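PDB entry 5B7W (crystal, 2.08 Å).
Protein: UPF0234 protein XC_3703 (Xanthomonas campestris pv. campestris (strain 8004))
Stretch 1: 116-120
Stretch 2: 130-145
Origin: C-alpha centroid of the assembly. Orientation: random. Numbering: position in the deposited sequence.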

ATOM      1  N   LYS A 116      -3.481  13.685  22.411  1.00 67.85           N
ATOM      2  CA  LYS A 116      -3.323  15.037  22.912  1.00 76.52           C
ATOM      3  C   LYS A 116      -1.928  15.554  22.650  1.00 78.68           C
ATOM      4  O   LYS A 116      -1.165  15.767  23.563  1.00 82.26           O
ATOM      5  N   LEU A 117      -1.622  15.718  21.378  1.00 75.24           N
ATOM      6  CA  LEU A 117      -0.334  16.144  20.901  1.00 64.57           C
ATOM      7  C   LEU A 117      -0.346  17.574  20.523  1.00 56.17           C
ATOM      8  O   LEU A 117      -1.373  18.091  20.142  1.00 60.36           O
ATOM      9  N   LYS A 118       0.805  18.202  20.603  1.00 48.67           N
ATOM     10  CA  LYS A 118       0.946  19.592  20.288  1.00 50.26           C
ATOM     11  C   LYS A 118       1.057  19.858  18.778  1.00 53.05           C
ATOM     12  O   LYS A 118       1.915  20.574  18.321  1.00 51.20           O
ATOM     13  N   VAL A 119       0.179  19.252  18.013  1.00 54.14           N
ATOM     14  CA  VAL A 119       0.232  19.433  16.571  1.00 45.35           C
ATOM     15  C   VAL A 119      -1.148  19.822  16.064  1.00 40.83           C
ATOM     16  O   VAL A 119      -2.173  19.552  16.694  1.00 40.22           O
ATOM     17  N   GLU A 120      -1.156  20.478  14.908  1.00 39.89           N
ATOM     18  CA  GLU A 120      -2.377  20.802  14.186  1.00 51.14           C
ATOM     19  C   GLU A 120      -2.316  20.125  12.825  1.00 44.69           C
ATOM     20  O   GLU A 120      -1.364  20.336  12.066  1.00 45.60           O
ATOM     21  N   VAL A 130       0.926  18.197   8.863  1.00 35.75           N
ATOM     22  CA  VAL A 130       0.948  18.331  10.314  1.00 33.08           C
ATOM     23  C   VAL A 130       1.835  19.515  10.668  1.00 38.17           C
ATOM     24  O   VAL A 130       2.979  19.600  10.205  1.00 33.41           O
ATOM     25  N   THR A 131       1.308  20.428  11.480  1.00 42.06           N
ATOM     26  CA  THR A 131       2.037  21.613  11.909  1.00 46.95           C
ATOM     27  C   THR A 131       2.138  21.636  13.427  1.00 42.46           C
ATOM     28  O   THR A 131       1.185  21.286  14.131  1.00 33.53           O
ATOM     29  N   GLY A 132       3.305  22.047  13.924  1.00 44.38           N
ATOM     30  CA  GLY A 132       3.526  22.196  15.349  1.00 41.75           C
ATOM     31  C   GLY A 132       4.454  23.364  15.602  1.00 42.31           C
ATOM     32  O   GLY A 132       5.115  23.865  14.689  1.00 40.64           O
ATOM     33  N   LYS A 133       4.499  23.799  16.866  1.00 45.84           N
ATOM     34  CA  LYS A 133       5.321  24.961  17.192  1.00 52.98           C
ATOM     35  C   LYS A 133       6.810  24.632  17.158  1.00 52.70           C
ATOM     36  O   LYS A 133       7.625  25.510  16.855  1.00 60.67           O
ATOM     37  N   LYS A 134       7.183  23.384  17.439  1.00 49.90           N
ATOM     38  CA  LYS A 134       8.579  22.967  17.424  1.00 52.35           C
ATOM     39  C   LYS A 134       8.723  21.622  16.721  1.00 48.50           C
ATOM     40  O   LYS A 134       7.758  20.870  16.559  1.00 41.48           O
ATOM     41  N   ARG A 135       9.959  21.335  16.304  1.00 49.80           N
ATOM     42  CA  ARG A 135      10.238  20.132  15.525  1.00 55.48           C
ATOM     43  C   ARG A 135       9.999  18.861  16.330  1.00 55.42           C
ATOM     44  O   ARG A 135       9.541  17.855  15.773  1.00 58.74           O
ATOM     45  N   ASP A 136      10.291  18.891  17.634  1.00 48.81           N
ATOM     46  CA  ASP A 136      10.156  17.689  18.456  1.00 48.90           C
ATOM     47  C   ASP A 136       8.701  17.289  18.655  1.00 41.27           C
ATOM     48  O   ASP A 136       8.417  16.127  18.970  1.00 43.61           O
ATOM     49  N   ASP A 137       7.766  18.235  18.522  1.00 41.00           N
ATOM     50  CA  ASP A 137       6.352  17.876  18.465  1.00 39.86           C
ATOM     51  C   ASP A 137       6.026  17.127  17.184  1.00 40.98           C
ATOM     52  O   ASP A 137       5.122  16.284  17.172  1.00 43.06           O
ATOM     53  N   LEU A 138       6.733  17.435  16.096  1.00 42.17           N
ATOM     54  CA  LEU A 138       6.487  16.749  14.834  1.00 44.69           C
ATOM     55  C   LEU A 138       6.953  15.301  14.910  1.00 51.15           C
ATOM     56  O   LEU A 138       6.227  14.383  14.513  1.00 52.46           O
ATOM     57  N   GLN A 139       8.161  15.078  15.436  1.00 60.17           N
ATOM     58  CA  GLN A 139       8.637  13.713  15.637  1.00 60.02           C
ATOM     59  C   GLN A 139       7.736  12.960  16.605  1.00 52.73           C
ATOM     60  O   GLN A 139       7.453  11.774  16.405  1.00 52.57           O
ATOM     61  N   ASP A 140       7.275  13.635  17.663  1.00 53.21           N
ATOM     62  CA  ASP A 140       6.298  13.026  18.558  1.00 52.10           C
ATOM     63  C   ASP A 140       5.060  12.582  17.792  1.00 50.92           C
ATOM     64  O   ASP A 140       4.490  11.522  18.076  1.00 47.14           O
ATOM     65  N   ALA A 141       4.633  13.376  16.808  1.00 47.91           N
ATOM     66  CA  ALA A 141       3.553  12.939  15.932  1.00 40.20           C
ATOM     67  C   ALA A 141       4.024  11.833  14.995  1.00 36.86           C
ATOM     68  O   ALA A 141       3.311  10.845  14.787  1.00 37.79           O
ATOM     69  N   ILE A 142       5.227  11.977  14.434  1.00 36.20           N
ATOM     70  CA  ILE A 142       5.758  10.963  13.525  1.00 41.15           C
ATOM     71  C   ILE A 142       5.958   9.642  14.256  1.00 49.23           C
ATOM     72  O   ILE A 142       5.562   8.576  13.770  1.00 48.53           O
ATOM     73  N   ALA A 143       6.576   9.691  15.440  1.00 49.55           N
ATOM     74  CA  ALA A 143       6.801   8.468  16.204  1.00 47.76           C
ATOM     75  C   ALA A 143       5.484   7.812  16.599  1.00 46.56           C
ATOM     76  O   ALA A 143       5.385   6.581  16.651  1.00 59.89           O
ATOM     77  N   VAL A 144       4.457   8.619  16.878  1.00 36.71           N
ATOM     78  CA  VAL A 144       3.145   8.064  17.197  1.00 37.10           C
ATOM     79  C   VAL A 144       2.511   7.448  15.955  1.00 45.73           C
ATOM     80  O   VAL A 144       1.972   6.335  16.001  1.00 47.55           O
ATOM     81  N   LEU A 145       2.574   8.158  14.825  1.00 36.42           N
ATOM     82  CA  LEU A 145       1.948   7.663  13.602  1.00 40.00           C
ATOM     83  C   LEU A 145       2.598   6.367  13.128  1.00 42.44           C
ATOM     84  O   LEU A 145       1.917   5.484  12.593  1.00 48.78           O
TER

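The two stretches meet in two ways: the end of stretch 1 pairs as an antiparallel strand with residues at the start of stretch 2, and Leu117 and Lys118, which lead into it, lie against one side of the helix that follows. Together they bury 470 Å².

The polar contacts centre on the pairing of Glu120 with Thr131, which satisfies both backbones in both directions. Glu120 N donates to Thr131 O at 2.6 Å, and Thr131 N donates to Glu120 O at 2.7 Å; both bonds are short and nearly linear, with angles of 171° and 166°. The Thr131 side chain, in the p rotamer, adds a third bond, OG1 donating to Glu120 O at 3.1 Å, so that this carbonyl accepts from the amide and the hydroxyl of the same residue. The Val130 CA also approaches Glu120 O at 3.5 Å in a CA-H...O contact, and Thr131 O receives a similar one from Val119 CA at 3.2 Å. The Glu120 side chain is extended (chi1 t, chi2 t) and shares its face of the sheet with Thr131; its CB lies 3.4 Å from Thr131 OG1, while its carboxylate finds no polar partner in stretch 2.

Val119, an m rotamer, points to the other face and toward the helix. Its CB packs 3.6 Å from Val130 CG1, and its CG1 reaches Ala141 CB at 4.0 Å and Asp137 O at 3.5 Å. That carbonyl is already the acceptor for Ala141 N at 3.0 Å, so the methyl group covers a satisfied helical oxygen. Gly132 lies opposite Val119; an ideal CB there would come within 3.2 Å of Lys118 O, a tight approach.

Leu117 (chi1 t, chi2 off-rotamer) continues the apolar seam along the helix. Its CD1 lies 4.1 Å from Asp140 CB, and its CD2 reaches Val144 CG2 at 4.4 Å, the latter a loose contact.

Asp137, buried and in the m rotamer, has its carboxylate close to Lys118 and Lys133. Its OD2 forms a salt bridge with Lys133 NZ at 3.2 Å, within stretch 2, and lies 3.5 Å from Lys118 CB. Lys118 itself (chi1 m) brings its NZ to 4.4 Å from Asp137 OD1, beyond salt-bridge range, and to 3.8 Å from Lys133 NZ. Two ammonium groups thus gather near one carboxylate, whose negative charge can offset their repulsion.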

ATOM      1  CB  LYS A 116      -3.646  15.097  24.416  1.00 79.69           C
ATOM      2  CG  LYS A 116      -4.898  15.895  24.799  1.00 82.28           C
ATOM      3  CD  LYS A 116      -5.899  15.119  25.658  1.00 83.59           C
ATOM      4  CE  LYS A 116      -5.276  14.349  26.819  1.00 83.30           C
ATOM      5  NZ  LYS A 116      -6.241  13.515  27.595  1.00 81.11           N
ATOM      6  CB  LEU A 117      -0.066  15.359  19.659  1.00 64.36           C
ATOM      7  CG  LEU A 117       1.367  15.052  19.320  1.00 62.20           C
ATOM      8  CD1 LEU A 117       2.337  16.080  19.882  1.00 62.77           C
ATOM      9  CD2 LEU A 117       1.638  13.653  19.799  1.00 61.06           C
ATOM     10  CB  LYS A 118       2.163  20.119  21.011  1.00 52.80           C
ATOM     11  CG  LYS A 118       2.090  20.073  22.524  1.00 57.03           C
ATOM     12  CD  LYS A 118       3.176  20.943  23.150  1.00 56.42           C
ATOM     13  CE  LYS A 118       3.557  20.557  24.570  1.00 59.73           C
ATOM     14  NZ  LYS A 118       5.006  20.737  24.796  1.00 61.83           N
ATOM     15  CB  VAL A 119       0.738  18.173  15.836  1.00 34.20           C
ATOM     16  CG1 VAL A 119       2.167  17.851  16.248  1.00 39.94           C
ATOM     17  CG2 VAL A 119      -0.182  16.993  16.103  1.00 35.83           C
ATOM     18  CB  GLU A 120      -2.551  22.315  14.033  1.00 59.52           C
ATOM     19  CG  GLU A 120      -3.950  22.736  13.614  1.00 70.40           C
ATOM     20  CD  GLU A 120      -4.172  24.231  13.736  1.00 76.84           C
ATOM     21  OE1 GLU A 120      -5.317  24.682  13.516  1.00 78.95           O
ATOM     22  OE2 GLU A 120      -3.205  24.956  14.051  1.00 74.35           O
ATOM     23  CB  VAL A 130       1.450  17.040  10.983  1.00 32.46           C
ATOM     24  CG1 VAL A 130       1.527  17.215  12.487  1.00 30.00           C
ATOM     25  CG2 VAL A 130       0.545  15.871  10.618  1.00 30.17           C
ATOM     26  CB  THR A 131       1.360  22.900  11.416  1.00 52.82           C
ATOM     27  OG1 THR A 131       0.133  23.103  12.129  1.00 63.05           O
ATOM     28  CG2 THR A 131       1.068  22.815   9.925  1.00 51.66           C
ATOM     29  CB  LYS A 133       4.918  25.556  18.552  1.00 58.18           C
ATOM     30  CG  LYS A 133       4.695  24.586  19.717  1.00 67.85           C
ATOM     31  CD  LYS A 133       5.998  24.179  20.390  1.00 75.14           C
ATOM     32  CE  LYS A 133       5.753  23.463  21.710  1.00 75.55           C
ATOM     33  NZ  LYS A 133       6.939  22.655  22.109  1.00 72.28           N
ATOM     34  CB  LYS A 134       9.163  22.886  18.843  1.00 56.83           C
ATOM     35  CG  LYS A 134       9.405  24.242  19.491  1.00 62.85           C
ATOM     36  CD  LYS A 134      10.321  24.118  20.695  1.00 70.31           C
ATOM     37  CE  LYS A 134      11.240  25.320  20.809  1.00 76.76           C
ATOM     38  NZ  LYS A 134      12.629  24.989  20.392  1.00 81.03           N
ATOM     39  CB  ARG A 135      11.677  20.178  15.007  1.00 61.29           C
ATOM     40  CG  ARG A 135      12.157  18.898  14.342  1.00 61.56           C
ATOM     41  CD  ARG A 135      11.341  18.567  13.108  1.00 66.77           C
ATOM     42  NE  ARG A 135      11.793  17.329  12.479  1.00 66.89           N
ATOM     43  CZ  ARG A 135      11.419  16.113  12.867  1.00 74.39           C
ATOM     44  NH1 ARG A 135      10.581  15.966  13.881  1.00 78.41           N
ATOM     45  NH2 ARG A 135      11.882  15.043  12.234  1.00 73.52           N
ATOM     46  CB  ASP A 136      10.822  17.898  19.813  1.00 52.05           C
ATOM     47  CG  ASP A 136      12.326  17.968  19.717  1.00 57.41           C
ATOM     48  OD1 ASP A 136      12.980  18.099  20.773  1.00 61.33           O
ATOM     49  OD2 ASP A 136      12.855  17.892  18.587  1.00 62.48           O
ATOM     50  CB  ASP A 137       5.459  19.117  18.556  1.00 33.53           C
ATOM     51  CG  ASP A 137       5.697  19.924  19.811  1.00 48.07           C
ATOM     52  OD1 ASP A 137       6.247  19.376  20.788  1.00 43.53           O
ATOM     53  OD2 ASP A 137       5.304  21.109  19.831  1.00 48.95           O
ATOM     54  CB  LEU A 138       7.180  17.491  13.689  1.00 32.20           C
ATOM     55  CG  LEU A 138       6.769  18.951  13.469  1.00 44.28           C
ATOM     56  CD1 LEU A 138       7.587  19.573  12.348  1.00 40.61           C
ATOM     57  CD2 LEU A 138       5.280  19.059  13.175  1.00 43.19           C
ATOM     58  CB  GLN A 139      10.079  13.722  16.143  1.00 70.28           C
ATOM     59  CG  GLN A 139      10.605  12.352  16.560  1.00 75.76           C
ATOM     60  CD  GLN A 139      10.991  11.483  15.377  1.00 78.27           C
ATOM     61  OE1 GLN A 139      10.132  10.944  14.680  1.00 76.98           O
ATOM     62  NE2 GLN A 139      12.292  11.340  15.148  1.00 81.08           N
ATOM     63  CB  ASP A 140       5.920  14.001  19.673  1.00 51.47           C
ATOM     64  CG  ASP A 140       6.901  13.972  20.830  1.00 53.80           C
ATOM     65  OD1 ASP A 140       8.063  13.566  20.617  1.00 54.04           O
ATOM     66  OD2 ASP A 140       6.508  14.354  21.952  1.00 48.81           O
ATOM     67  CB  ALA A 141       3.005  14.124  15.139  1.00 38.64           C
ATOM     68  CB  ILE A 142       7.067  11.454  12.879  1.00 48.26           C
ATOM     69  CG1 ILE A 142       6.783  12.584  11.888  1.00 43.08           C
ATOM     70  CG2 ILE A 142       7.784  10.309  12.186  1.00 44.77           C
ATOM     71  CD1 ILE A 142       8.014  13.087  11.167  1.00 42.36           C
ATOM     72  CB  ALA A 143       7.647   8.764  17.442  1.00 52.68           C
ATOM     73  CB  VAL A 144       2.240   9.145  17.816  1.00 48.57           C
ATOM     74  CG1 VAL A 144       0.774   8.763  17.672  1.00 45.20           C
ATOM     75  CG2 VAL A 144       2.586   9.348  19.283  1.00 56.54           C
ATOM     76  CB  LEU A 145       2.010   8.728  12.508  1.00 37.77           C
ATOM     77  CG  LEU A 145       1.122   9.960  12.707  1.00 41.04           C
ATOM     78  CD1 LEU A 145       1.441  11.028  11.673  1.00 32.49           C
ATOM     79  CD2 LEU A 145      -0.351   9.583  12.654  1.00 45.95           C
TER